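Side-chain contacts in flagellar hook-associated protein (Burkholderia pseudomallei, PDB 4UT1), which probably serves as a structural protein of the bacterial flagellum, forming part of the junction between hook and filament: residues Thr508-Thr513 with Thr517-Asp522; Gln185-Ile190 with Asn226-Val231; Ser149-Ala154 with Asp432-Ala437; Ala378-Thr383 with Ser414-Gly419; Thr97-Leu102 with Asn606-Leu611. All blocks are in the same frame, centred on the assembly; numbering follows the deposited sequence.

Contact 1: residues Thr508-Thr513 with Thr517-Asp522. With EDO (1,2-ethanediol), chain I.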
# COMPACT_ATOMS: atom_id res chain seq x y z
N THR A 508 10.64 8.92 -35.76
CA THR A 508 9.82 8.82 -36.96
C THR A 508 9.29 7.40 -37.15
O THR A 508 9.95 6.42 -36.77
CB THR A 508 10.60 9.27 -38.20
OG1 THR A 508 11.85 8.57 -38.28
CG2 THR A 508 10.87 10.76 -38.12
N SER A 509 8.09 7.29 -37.70
CA SER A 509 7.44 5.99 -37.84
C SER A 509 7.10 5.71 -39.29
O SER A 509 6.76 6.61 -40.07
CB SER A 509 6.19 5.92 -36.97
OG SER A 509 6.54 5.84 -35.59
N ILE A 510 7.20 4.44 -39.66
CA ILE A 510 6.95 4.00 -41.01
C ILE A 510 6.04 2.78 -41.00
O ILE A 510 6.33 1.79 -40.32
CB ILE A 510 8.26 3.67 -41.75
CG1 ILE A 510 9.07 4.95 -41.97
CG2 ILE A 510 7.99 2.95 -43.07
CD1 ILE A 510 10.46 4.72 -42.48
N ASN A 511 4.94 2.87 -41.73
CA ASN A 511 4.05 1.72 -41.88
C ASN A 511 4.56 0.77 -42.96
O ASN A 511 4.72 1.15 -44.12
CB ASN A 511 2.62 2.19 -42.21
CG ASN A 511 2.00 3.03 -41.09
OD1 ASN A 511 2.21 2.77 -39.90
ND2 ASN A 511 1.21 4.03 -41.47
N ILE A 512 4.81 -0.47 -42.58
CA ILE A 512 5.30 -1.50 -43.49
C ILE A 512 4.13 -2.17 -44.20
O ILE A 512 3.28 -2.76 -43.54
CB ILE A 512 6.12 -2.56 -42.72
CG1 ILE A 512 7.26 -1.89 -41.95
CG2 ILE A 512 6.62 -3.65 -43.67
CD1 ILE A 512 8.33 -1.26 -42.83
N THR A 513 4.05 -2.07 -45.53
CA THR A 513 2.90 -2.67 -46.19
C THR A 513 3.31 -3.81 -47.11
O THR A 513 2.45 -4.51 -47.65
CB THR A 513 2.08 -1.61 -46.98
OG1 THR A 513 2.94 -0.81 -47.79
CG2 THR A 513 1.30 -0.72 -46.01
N THR A 517 8.86 -2.65 -48.44
CA THR A 517 8.75 -1.32 -47.85
C THR A 517 10.07 -0.93 -47.21
O THR A 517 10.57 -1.65 -46.35
CB THR A 517 7.65 -1.23 -46.78
OG1 THR A 517 6.39 -1.61 -47.35
CG2 THR A 517 7.57 0.19 -46.23
N PRO A 518 10.63 0.21 -47.62
CA PRO A 518 11.96 0.56 -47.11
C PRO A 518 11.95 1.44 -45.87
O PRO A 518 11.10 2.32 -45.72
CB PRO A 518 12.59 1.32 -48.29
CG PRO A 518 11.41 1.99 -48.93
CD PRO A 518 10.26 1.02 -48.80
N VAL A 519 12.89 1.17 -44.96
CA VAL A 519 13.14 2.02 -43.83
C VAL A 519 14.52 2.66 -43.99
O VAL A 519 15.49 1.96 -44.24
CB VAL A 519 13.10 1.23 -42.51
CG1 VAL A 519 13.50 2.11 -41.34
CG2 VAL A 519 11.71 0.64 -42.31
N PRO A 520 14.61 3.99 -43.83
CA PRO A 520 15.90 4.66 -44.02
C PRO A 520 16.91 4.25 -42.96
O PRO A 520 16.54 4.13 -41.79
CB PRO A 520 15.57 6.15 -43.88
CG PRO A 520 14.06 6.24 -43.93
CD PRO A 520 13.56 4.93 -43.40
N TYR A 521 18.15 4.04 -43.37
CA TYR A 521 19.23 3.75 -42.42
C TYR A 521 20.45 4.59 -42.76
O TYR A 521 20.94 4.55 -43.90
CB TYR A 521 19.60 2.27 -42.41
CG TYR A 521 20.75 2.02 -41.45
CD1 TYR A 521 20.54 2.01 -40.08
CD2 TYR A 521 22.04 1.86 -41.93
CE1 TYR A 521 21.58 1.81 -39.20
CE2 TYR A 521 23.10 1.66 -41.05
CZ TYR A 521 22.87 1.63 -39.70
OH TYR A 521 23.92 1.44 -38.84
N ASP A 522 20.89 5.36 -41.78
CA ASP A 522 22.05 6.23 -41.90
C ASP A 522 23.22 5.66 -41.09
O ASP A 522 23.21 5.72 -39.86
CB ASP A 522 21.70 7.64 -41.42
CG ASP A 522 22.79 8.66 -41.71
OD1 ASP A 522 23.95 8.28 -41.96
OD2 ASP A 522 22.48 9.87 -41.66
C1 EDO I . 18.26 7.64 -40.01
O1 EDO I . 17.37 6.73 -40.66
C2 EDO I . 18.94 6.91 -38.87
O2 EDO I . 19.64 5.76 -39.36
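Thr517 OG1 is gripped by two successive backbone amides, at the end of 508-513 and just after it. It accepts a hydrogen bond from Thr513 N at 3.0 Å, with an N-H...O angle of 151°, and a second one from Ser514 N. The oxygen reaches them because chi1 of -57° sets OG1 beside the threonine's own nitrogen; CG2 then stands anti to that nitrogen and drops onto Ile512, with CG2 3.8 Å from Ile512 CD1. The methyl Ile512 CD1 also touches Val519 CG2 at 3.9 Å, the two side chains crossing at about a right angle. Farther from the turn, Ile510 points its CD1 at the CD corner of the Pro520 ring; the 3.2 Å between these two atoms is doubtfully short and no sign of specially tight packing. Strands 508-511 and 519-520 lie in separate antiparallel sheets of the D3 region, Ile510 pairing with Val500 and Val519 with Leu491. Past this apolar patch, Asp522 N donates to O2 of a 1,2-ethanediol, probably from the crystallisation liquor, at 2.8 Å. Beta-branched residues suit such a place: one small threonine ties the turn with its hydroxyl and packs its methyl on Ile512.

Contact 2: residues Gln185-Ile190 with Asn226-Val231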
# COMPACT_ATOMS: atom_id res chain seq x y z
N GLN A 185 -22.35 7.26 41.79
CA GLN A 185 -22.63 6.74 43.13
C GLN A 185 -22.22 7.75 44.20
O GLN A 185 -22.93 7.96 45.18
CB GLN A 185 -21.92 5.40 43.37
CG GLN A 185 -22.60 4.18 42.74
CD GLN A 185 -21.79 2.89 42.92
OE1 GLN A 185 -21.70 2.35 44.02
NE2 GLN A 185 -21.22 2.39 41.83
N LEU A 186 -21.06 8.37 44.00
CA LEU A 186 -20.52 9.34 44.94
C LEU A 186 -21.30 10.65 44.93
O LEU A 186 -21.49 11.25 45.99
CB LEU A 186 -19.03 9.59 44.64
CG LEU A 186 -18.16 8.40 45.02
CD1 LEU A 186 -16.72 8.53 44.49
CD2 LEU A 186 -18.14 8.21 46.53
N ASN A 187 -21.76 11.09 43.76
CA ASN A 187 -22.66 12.23 43.68
C ASN A 187 -23.86 12.05 44.62
O ASN A 187 -24.20 12.96 45.38
CB ASN A 187 -23.15 12.45 42.24
CG ASN A 187 -22.11 13.13 41.36
OD1 ASN A 187 -21.18 13.77 41.86
ND2 ASN A 187 -22.27 13.01 40.05
N GLU A 188 -24.47 10.87 44.57
CA GLU A 188 -25.63 10.55 45.41
C GLU A 188 -25.26 10.45 46.89
O GLU A 188 -25.97 10.96 47.75
CB GLU A 188 -26.27 9.23 44.95
CG GLU A 188 -27.44 8.75 45.82
CD GLU A 188 -28.71 9.57 45.63
OE1 GLU A 188 -28.70 10.50 44.80
OE2 GLU A 188 -29.70 9.28 46.32
N GLN A 189 -24.14 9.80 47.18
CA GLN A 189 -23.68 9.63 48.56
C GLN A 189 -23.30 10.96 49.20
O GLN A 189 -23.55 11.19 50.39
CB GLN A 189 -22.50 8.67 48.61
CG GLN A 189 -22.88 7.23 48.29
CD GLN A 189 -21.67 6.34 48.05
OE1 GLN A 189 -20.60 6.81 47.68
NE2 GLN A 189 -21.85 5.03 48.25
N ILE A 190 -22.69 11.84 48.41
CA ILE A 190 -22.28 13.15 48.89
C ILE A 190 -23.50 14.04 49.15
O ILE A 190 -23.58 14.70 50.19
CB ILE A 190 -21.32 13.82 47.89
CG1 ILE A 190 -19.92 13.21 48.03
CG2 ILE A 190 -21.26 15.32 48.12
CD1 ILE A 190 -18.89 13.84 47.13
N ASN A 226 -24.95 22.02 41.83
CA ASN A 226 -25.54 21.74 43.14
C ASN A 226 -24.68 20.80 43.98
O ASN A 226 -25.20 20.01 44.76
CB ASN A 226 -26.94 21.13 43.00
CG ASN A 226 -27.91 22.06 42.30
OD1 ASN A 226 -27.75 23.28 42.32
ND2 ASN A 226 -28.94 21.48 41.69
N GLY A 227 -23.37 20.89 43.81
CA GLY A 227 -22.46 20.00 44.51
C GLY A 227 -22.25 18.69 43.78
O GLY A 227 -21.41 17.89 44.18
N ASN A 228 -23.01 18.47 42.71
CA ASN A 228 -22.82 17.30 41.86
C ASN A 228 -21.63 17.48 40.91
O ASN A 228 -21.24 18.60 40.60
CB ASN A 228 -24.07 17.00 41.03
CG ASN A 228 -25.12 16.21 41.79
OD1 ASN A 228 -24.83 15.57 42.80
ND2 ASN A 228 -26.35 16.24 41.30
N TYR A 229 -21.07 16.36 40.46
CA TYR A 229 -20.15 16.36 39.32
C TYR A 229 -20.87 15.83 38.09
O TYR A 229 -21.17 14.64 38.02
CB TYR A 229 -18.92 15.48 39.58
CG TYR A 229 -17.80 16.06 40.43
CD1 TYR A 229 -17.90 17.31 41.01
CD2 TYR A 229 -16.63 15.33 40.63
CE1 TYR A 229 -16.87 17.82 41.78
CE2 TYR A 229 -15.60 15.82 41.40
CZ TYR A 229 -15.72 17.08 41.97
OH TYR A 229 -14.68 17.57 42.74
N SER A 230 -21.16 16.68 37.11
CA SER A 230 -21.51 16.15 35.80
C SER A 230 -20.21 15.92 35.03
O SER A 230 -19.30 16.74 35.09
CB SER A 230 -22.43 17.09 35.04
OG SER A 230 -23.74 17.04 35.58
N VAL A 231 -20.11 14.80 34.32
CA VAL A 231 -18.88 14.48 33.59
C VAL A 231 -19.17 14.20 32.13
O VAL A 231 -20.10 13.46 31.80
CB VAL A 231 -18.13 13.28 34.20
CG1 VAL A 231 -16.78 13.08 33.51
CG2 VAL A 231 -17.93 13.47 35.69
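Asn187 and Tyr229 are joined by a pair of hydrogen bonds in which the asparagine amide reads both polar atoms of one backbone residue. Tyr229 N donates to Asn187 OD1 at 2.9 Å, nearly straight at 165°, although the donor stands well above the plane of the side-chain carbonyl. In return Asn187 ND2 donates a hydrogen bond to Tyr229 O at 2.8 Å. An asparagine suits this task because its short side chain carries a donor and an acceptor side by side. Here chi1 of -78° lays CG beside the helix backbone nitrogen and directs the amide at the strand. Two flanking contacts add to these bonds: Asn228 OD1 rests 3.6 Å from Asn187 CB, and Tyr229 CB lies at the same distance from Asn187 OD1, with the tyrosine ring turned almost perpendicular to the amide.

Two further direct partners help fix the amide's rotation: ND2 also donates to Gly242 O, and OD1 accepts from Arg207 NH1, so both ends of this buried group are doubly engaged. In the second shell, Arg207 bonds Gly227 O and forms a cation-pi contact with the Tyr229 ring, whose hydroxyl is held by Asp208. The long helix 134-193 is thereby fastened to strand 228-233 of the antiparallel sheet, with helix 201-215 supplying Arg207 and Asp208 and strand 238-241 packing Val240 against Asn187.

Contact 3: residues Ser149-Ala154 with Asp432-Ala437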
# COMPACT_ATOMS: atom_id res chain seq x y z
N SER A 149 8.83 -14.89 3.77
CA SER A 149 8.72 -15.15 5.20
C SER A 149 8.63 -13.86 5.98
O SER A 149 7.83 -13.75 6.92
CB SER A 149 9.92 -15.97 5.69
OG SER A 149 9.77 -17.31 5.27
N GLN A 150 9.45 -12.88 5.61
CA GLN A 150 9.49 -11.63 6.35
C GLN A 150 8.24 -10.79 6.11
O GLN A 150 7.68 -10.20 7.05
CB GLN A 150 10.75 -10.84 5.98
CG GLN A 150 12.00 -11.46 6.56
CD GLN A 150 13.26 -10.88 5.98
OE1 GLN A 150 13.45 -9.66 5.97
NE2 GLN A 150 14.12 -11.74 5.47
N LEU A 151 7.80 -10.75 4.86
CA LEU A 151 6.59 -10.00 4.53
C LEU A 151 5.36 -10.62 5.21
O LEU A 151 4.55 -9.90 5.77
CB LEU A 151 6.40 -9.93 3.02
CG LEU A 151 7.33 -8.96 2.30
CD1 LEU A 151 7.19 -9.09 0.78
CD2 LEU A 151 7.08 -7.51 2.74
N VAL A 152 5.20 -11.93 5.12
CA VAL A 152 4.09 -12.61 5.79
C VAL A 152 4.15 -12.43 7.32
O VAL A 152 3.13 -12.12 7.94
CB VAL A 152 4.08 -14.12 5.42
CG1 VAL A 152 3.10 -14.89 6.29
CG2 VAL A 152 3.74 -14.29 3.97
N ALA A 153 5.33 -12.59 7.93
CA ALA A 153 5.47 -12.36 9.37
C ALA A 153 5.16 -10.91 9.72
O ALA A 153 4.54 -10.64 10.74
CB ALA A 153 6.88 -12.75 9.86
N ALA A 154 5.55 -9.98 8.84
CA ALA A 154 5.19 -8.58 9.04
C ALA A 154 3.66 -8.40 9.09
O ALA A 154 3.15 -7.65 9.91
CB ALA A 154 5.79 -7.71 7.95
N ASP A 432 -0.42 -10.53 4.07
CA ASP A 432 -0.91 -11.79 4.62
C ASP A 432 -1.02 -12.86 3.55
O ASP A 432 -0.91 -14.05 3.84
CB ASP A 432 -2.27 -11.60 5.32
CG ASP A 432 -2.17 -10.79 6.59
OD1 ASP A 432 -1.20 -10.99 7.36
OD2 ASP A 432 -3.09 -9.97 6.84
N GLY A 433 -1.24 -12.43 2.30
CA GLY A 433 -1.34 -13.34 1.18
C GLY A 433 -0.10 -13.44 0.32
O GLY A 433 -0.08 -14.22 -0.63
N PHE A 434 0.95 -12.68 0.65
CA PHE A 434 2.17 -12.69 -0.16
C PHE A 434 2.78 -14.08 -0.24
O PHE A 434 3.06 -14.70 0.78
CB PHE A 434 3.22 -11.71 0.41
CG PHE A 434 4.39 -11.50 -0.50
CD1 PHE A 434 5.50 -12.34 -0.44
CD2 PHE A 434 4.39 -10.48 -1.44
CE1 PHE A 434 6.59 -12.17 -1.31
CE2 PHE A 434 5.47 -10.30 -2.30
CZ PHE A 434 6.58 -11.14 -2.22
N SER A 435 3.01 -14.57 -1.45
CA SER A 435 3.66 -15.88 -1.58
C SER A 435 4.34 -16.07 -2.92
O SER A 435 4.11 -15.32 -3.86
CB SER A 435 2.65 -17.00 -1.40
OG SER A 435 1.59 -16.85 -2.31
N LEU A 436 5.18 -17.09 -2.97
CA LEU A 436 5.76 -17.52 -4.23
C LEU A 436 4.66 -18.19 -5.02
O LEU A 436 3.97 -19.06 -4.50
CB LEU A 436 6.95 -18.46 -3.97
CG LEU A 436 8.27 -17.85 -3.51
CD1 LEU A 436 8.15 -17.16 -2.15
CD2 LEU A 436 9.39 -18.92 -3.46
N ALA A 437 4.46 -17.76 -6.27
CA ALA A 437 3.51 -18.45 -7.13
C ALA A 437 4.02 -19.85 -7.45
O ALA A 437 3.23 -20.77 -7.65
CB ALA A 437 3.28 -17.66 -8.40
O HOH W 1 0.40 -13.02 7.34
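Leu151 places a single methyl squarely over the ring of Phe434. CD1 sits 3.5 Å above the ring centroid and only 5° from the ring normal, so its distances to the six ring carbons are nearly equal, and the contact is a well-centred CH-pi interaction. The two side chains run at a slant to one another rather than end on. On the phenylalanine, chi1 of -170° swings CG anti to the backbone nitrogen and carries the ring toward the helix, while chi2 of -88° turns its flat face, not its rim, to the leucine. A branched leucine is well matched to such a surface, since one methyl can cover the middle of the ring while the other leaves in a different direction.

One helix position on, Val152 meets the backbone instead of the ring: its CG2 comes to 3.3 Å from Phe434 O and stays 4.4 Å from Phe434 CB. The polar margin lies beyond it, where a water molecule donates to Val152 O at 2.9 Å and to Asp432 OD1 at 2.6 Å, linking the helix backbone to the carboxylate without direct contact.

Phe434 has further company from Ala148 of helix 134-193, from Ala311 and Phe314 of helix 287-322, and from Phe337, whose ring meets it at a shallow angle. A short strand, 435-436, pairs with 337-338 right beside it. The arrangement is a CH-pi contact within a helix-packed core: an aromatic residue of a connecting segment, whose ring packs against helices 134-193 and 287-322 of the elongated helical region.

Contact 4: residues Ala378-Thr383 with Ser414-Gly419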
# COMPACT_ATOMS: atom_id res chain seq x y z
N ALA A 378 -24.99 12.30 -6.28
CA ALA A 378 -24.61 12.89 -7.55
C ALA A 378 -23.18 12.49 -7.96
O ALA A 378 -22.92 12.25 -9.13
CB ALA A 378 -24.74 14.40 -7.50
N LYS A 379 -22.26 12.42 -7.00
CA LYS A 379 -20.89 12.07 -7.33
C LYS A 379 -20.28 11.14 -6.29
O LYS A 379 -20.80 10.99 -5.18
CB LYS A 379 -20.00 13.32 -7.46
CG LYS A 379 -19.78 14.01 -6.14
CD LYS A 379 -18.85 15.21 -6.24
CE LYS A 379 -18.96 16.03 -4.93
NZ LYS A 379 -17.92 17.08 -4.79
N TYR A 380 -19.19 10.51 -6.70
CA TYR A 380 -18.38 9.67 -5.84
C TYR A 380 -17.18 10.46 -5.38
O TYR A 380 -16.55 11.15 -6.18
CB TYR A 380 -17.92 8.42 -6.57
CG TYR A 380 -19.04 7.54 -7.08
CD1 TYR A 380 -19.70 7.84 -8.27
CD2 TYR A 380 -19.42 6.42 -6.38
CE1 TYR A 380 -20.74 7.03 -8.74
CE2 TYR A 380 -20.44 5.61 -6.83
CZ TYR A 380 -21.10 5.91 -8.02
OH TYR A 380 -22.11 5.09 -8.46
N THR A 381 -16.82 10.33 -4.11
CA THR A 381 -15.61 10.96 -3.63
C THR A 381 -14.73 9.89 -2.99
O THR A 381 -15.23 9.04 -2.28
CB THR A 381 -15.92 12.05 -2.61
OG1 THR A 381 -16.81 13.01 -3.20
CG2 THR A 381 -14.65 12.75 -2.16
N LEU A 382 -13.43 9.94 -3.29
CA LEU A 382 -12.45 9.10 -2.63
C LEU A 382 -11.71 9.94 -1.61
O LEU A 382 -11.08 10.94 -1.96
CB LEU A 382 -11.46 8.49 -3.64
CG LEU A 382 -10.57 7.37 -3.08
CD1 LEU A 382 -11.38 6.09 -2.96
CD2 LEU A 382 -9.35 7.15 -3.96
N THR A 383 -11.80 9.54 -0.34
CA THR A 383 -11.15 10.26 0.73
C THR A 383 -10.07 9.39 1.39
O THR A 383 -10.27 8.20 1.61
CB THR A 383 -12.16 10.69 1.80
OG1 THR A 383 -13.20 11.46 1.17
CG2 THR A 383 -11.49 11.52 2.86
N SER A 414 -23.98 -1.42 -8.84
CA SER A 414 -25.04 -0.47 -9.13
C SER A 414 -24.69 0.84 -8.45
O SER A 414 -23.69 0.93 -7.72
CB SER A 414 -26.40 -0.99 -8.66
OG SER A 414 -26.42 -1.25 -7.27
N THR A 415 -25.49 1.87 -8.69
CA THR A 415 -25.33 3.15 -8.02
C THR A 415 -25.82 3.03 -6.57
O THR A 415 -26.92 2.54 -6.32
CB THR A 415 -26.11 4.26 -8.75
OG1 THR A 415 -25.74 4.26 -10.13
CG2 THR A 415 -25.82 5.63 -8.15
N PRO A 416 -24.97 3.45 -5.60
CA PRO A 416 -25.33 3.33 -4.19
C PRO A 416 -26.38 4.37 -3.80
O PRO A 416 -26.76 5.17 -4.65
CB PRO A 416 -24.00 3.60 -3.46
CG PRO A 416 -22.94 3.50 -4.50
CD PRO A 416 -23.60 3.95 -5.78
N ASN A 417 -26.87 4.35 -2.57
CA ASN A 417 -27.70 5.46 -2.11
C ASN A 417 -26.83 6.62 -1.65
O ASN A 417 -25.68 6.40 -1.25
CB ASN A 417 -28.63 5.02 -0.97
CG ASN A 417 -29.79 4.20 -1.47
OD1 ASN A 417 -30.07 4.16 -2.67
ND2 ASN A 417 -30.50 3.55 -0.54
N ALA A 418 -27.36 7.83 -1.69
CA ALA A 418 -26.69 8.97 -1.06
C ALA A 418 -26.41 8.63 0.40
O ALA A 418 -27.28 8.12 1.09
CB ALA A 418 -27.53 10.23 -1.14
N GLY A 419 -25.19 8.92 0.85
CA GLY A 419 -24.81 8.59 2.21
C GLY A 419 -24.05 7.27 2.31
O GLY A 419 -23.48 6.96 3.36
O HOH W 2 -23.37 5.87 -10.60
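Apolar contact between Tyr380 and Pro416 makes up the first kind of interaction. The proline ring and the tyrosine approach from opposite directions, and the meeting is made by the far end of the aromatic side chain, Pro416 CD lying 3.7 Å from Tyr380 CE2. With chi1 at -60°, CG of the tyrosine lies beside its backbone nitrogen, and the length of the ring then spans the gap between strand and loop, where the CA atoms of Tyr380 and Pro416 are 9.6 Å apart. The hydroxyl oxygen Tyr380 OH has van der Waals contacts with two carbons, Pro416 CD at 3.3 Å and Thr415 CG2 at 3.8 Å. A tyrosine fits the place because its body can lie buried while its hydroxyl arrives at the polar margin; a proline offers a rigid, compact hydrocarbon surface on a loop that has no regular secondary structure.

The second kind is polar and passes through water. One molecule lies in the plane of the tyrosine ring at its edge, 2.6 Å from Tyr380 OH, and also bonds Thr415 OG1 at 2.9 Å. The threonine is thus split in use, methyl to the phenol oxygen and hydroxyl to the water.

In the D2-like region, strand 380-384 runs between 371-375 and 390-394 in an antiparallel sheet, and the loop 414-419 leads from strand 408-412 into strand 421-425 of that same sheet. The ring of Tyr380 is further bordered by Tyr375 and Leu373 of strand 371-375, by Met403 of strand 402-405, and by the loop prolines Pro396 and Pro401.

Contact 5: residues Thr97-Leu102 with Asn606-Leu611. With EDO (1,2-ethanediol), chain B.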
# COMPACT_ATOMS: atom_id res chain seq x y z
N THR A 97 4.32 4.46 23.82
CA THR A 97 4.58 3.05 24.13
C THR A 97 4.29 2.17 22.91
O THR A 97 5.09 1.29 22.57
CB THR A 97 3.74 2.58 25.33
OG1 THR A 97 4.17 3.29 26.50
CG2 THR A 97 3.92 1.10 25.57
N LEU A 98 3.20 2.46 22.21
CA LEU A 98 2.80 1.63 21.08
C LEU A 98 3.72 1.82 19.89
O LEU A 98 4.09 0.85 19.22
CB LEU A 98 1.35 1.94 20.69
CG LEU A 98 0.29 1.47 21.67
CD1 LEU A 98 -1.04 2.06 21.29
CD2 LEU A 98 0.22 -0.04 21.68
N VAL A 99 4.08 3.06 19.60
CA VAL A 99 4.92 3.30 18.42
C VAL A 99 6.35 2.88 18.74
O VAL A 99 7.08 2.44 17.84
CB VAL A 99 4.87 4.78 17.95
CG1 VAL A 99 5.38 5.71 19.02
CG2 VAL A 99 5.66 4.97 16.65
N ALA A 100 6.76 2.97 20.00
CA ALA A 100 8.09 2.49 20.37
C ALA A 100 8.17 0.98 20.15
O ALA A 100 9.16 0.46 19.63
CB ALA A 100 8.41 2.84 21.82
N GLN A 101 7.11 0.27 20.56
CA GLN A 101 6.98 -1.16 20.30
C GLN A 101 7.10 -1.48 18.81
O GLN A 101 7.87 -2.35 18.40
CB GLN A 101 5.65 -1.70 20.85
CG GLN A 101 5.47 -3.20 20.63
CD GLN A 101 4.09 -3.70 21.00
OE1 GLN A 101 3.69 -4.80 20.61
NE2 GLN A 101 3.35 -2.90 21.76
N LEU A 102 6.33 -0.76 17.98
CA LEU A 102 6.39 -0.95 16.53
C LEU A 102 7.79 -0.65 15.99
O LEU A 102 8.34 -1.41 15.19
CB LEU A 102 5.35 -0.06 15.84
CG LEU A 102 5.32 -0.17 14.32
CD1 LEU A 102 4.94 -1.59 13.87
CD2 LEU A 102 4.37 0.86 13.72
N ASN A 606 10.63 8.45 13.29
CA ASN A 606 10.51 9.87 13.58
C ASN A 606 9.36 10.11 14.54
O ASN A 606 9.45 10.95 15.43
CB ASN A 606 10.33 10.68 12.30
CG ASN A 606 11.56 10.65 11.42
OD1 ASN A 606 12.64 10.27 11.86
ND2 ASN A 606 11.40 11.04 10.16
N ALA A 607 8.28 9.35 14.37
CA ALA A 607 7.13 9.44 15.28
C ALA A 607 7.57 9.08 16.69
O ALA A 607 7.25 9.78 17.65
CB ALA A 607 6.02 8.53 14.82
N ALA A 608 8.31 7.98 16.81
CA ALA A 608 8.75 7.48 18.11
C ALA A 608 9.68 8.47 18.81
O ALA A 608 9.54 8.70 20.02
CB ALA A 608 9.44 6.14 17.95
N SER A 609 10.63 9.06 18.08
CA SER A 609 11.55 9.98 18.73
C SER A 609 10.84 11.26 19.16
O SER A 609 11.12 11.80 20.23
CB SER A 609 12.76 10.30 17.84
OG SER A 609 12.37 10.85 16.60
N GLN A 610 9.89 11.75 18.36
CA GLN A 610 9.16 12.93 18.77
C GLN A 610 8.26 12.61 19.96
O GLN A 610 8.22 13.36 20.93
CB GLN A 610 8.32 13.51 17.63
CG GLN A 610 7.53 14.75 18.04
CD GLN A 610 8.43 15.86 18.56
OE1 GLN A 610 9.35 16.30 17.86
NE2 GLN A 610 8.19 16.30 19.79
N LEU A 611 7.56 11.48 19.88
CA LEU A 611 6.65 11.11 20.96
C LEU A 611 7.43 10.86 22.25
O LEU A 611 6.91 11.10 23.34
CB LEU A 611 5.83 9.87 20.58
CG LEU A 611 4.65 10.19 19.65
CD1 LEU A 611 4.03 8.93 19.10
CD2 LEU A 611 3.61 10.98 20.44
C1 EDO B . 12.60 13.83 15.94
O1 EDO B . 11.55 13.23 15.17
C2 EDO B . 12.05 15.11 16.58
O2 EDO B . 13.08 16.11 16.63
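Within these two segments Val99 supplies the close contacts from its side, wedging both methyls against the helix of Ala607, Ala608 and Leu611. The tight point is Val99 CG1 against Leu611 CD1 at 3.5 Å, somewhat shorter than usual for two methyl carbons. Chi1 of 62° puts CG1 between the backbone nitrogen and the carbonyl carbon, and CG2 takes the place anti to the nitrogen. The two branches therefore part: CG1 also reaches Ala608 CA at 3.9 Å, whereas CG2 settles on the alanine methyls, 4.0 Å from Ala607 CB and 4.2 Å from Ala608 CB. Alanines suit the facing helix because their small side chains leave its backbone within reach of the valine, and the axes of segments 97-102 and 606-611 come to 8.8 Å at an angle of 140° between their directions. Leu611 extends the apolar seam to Leu92, Tyr95 and Tyr96 on helix 80-106, and Val99 also touches Thr299 of helix 287-322.

The far side of helix 606-611 is of another character. There Asn606, Ser609 and Gln610 are exposed, and a 1,2-ethanediol, probably from the crystallisation liquor, has settled among them. Its O1 lies in hydrogen-bonding range of both Ser609 OG (2.9 Å) and Asn606 O (3.1 Å), and can donate to one at a time.

The helix is thus amphipathic, and this part of its meeting with helix 80-106 rests on dispersion and on the fit of a branched side chain over small ones, with the polar groups left to the solvent face.

Contacts 3, 4 and 5 are buried, whereas contacts 1 and 2 are partly buried and lie far out on opposite sides of the chain's centre, about 92 Å apart between centres. Helix 134-193 serves both contact 2 and contact 3, whose centres are about 55 Å apart, and shows two ways of holding a partner: paired hydrogen bonds from a side-chain amide to a strand at one place, a methyl over an aromatic face at the other. Contact 5, whose nearest atoms are about 7 Å from contact 3, joins chain regions remote in sequence by aliphatic packing alone. Contacts 1 and 4 stay within separate beta-rich regions and combine apolar touches with hydroxyl chemistry, direct in contact 1 and water-mediated in contact 4.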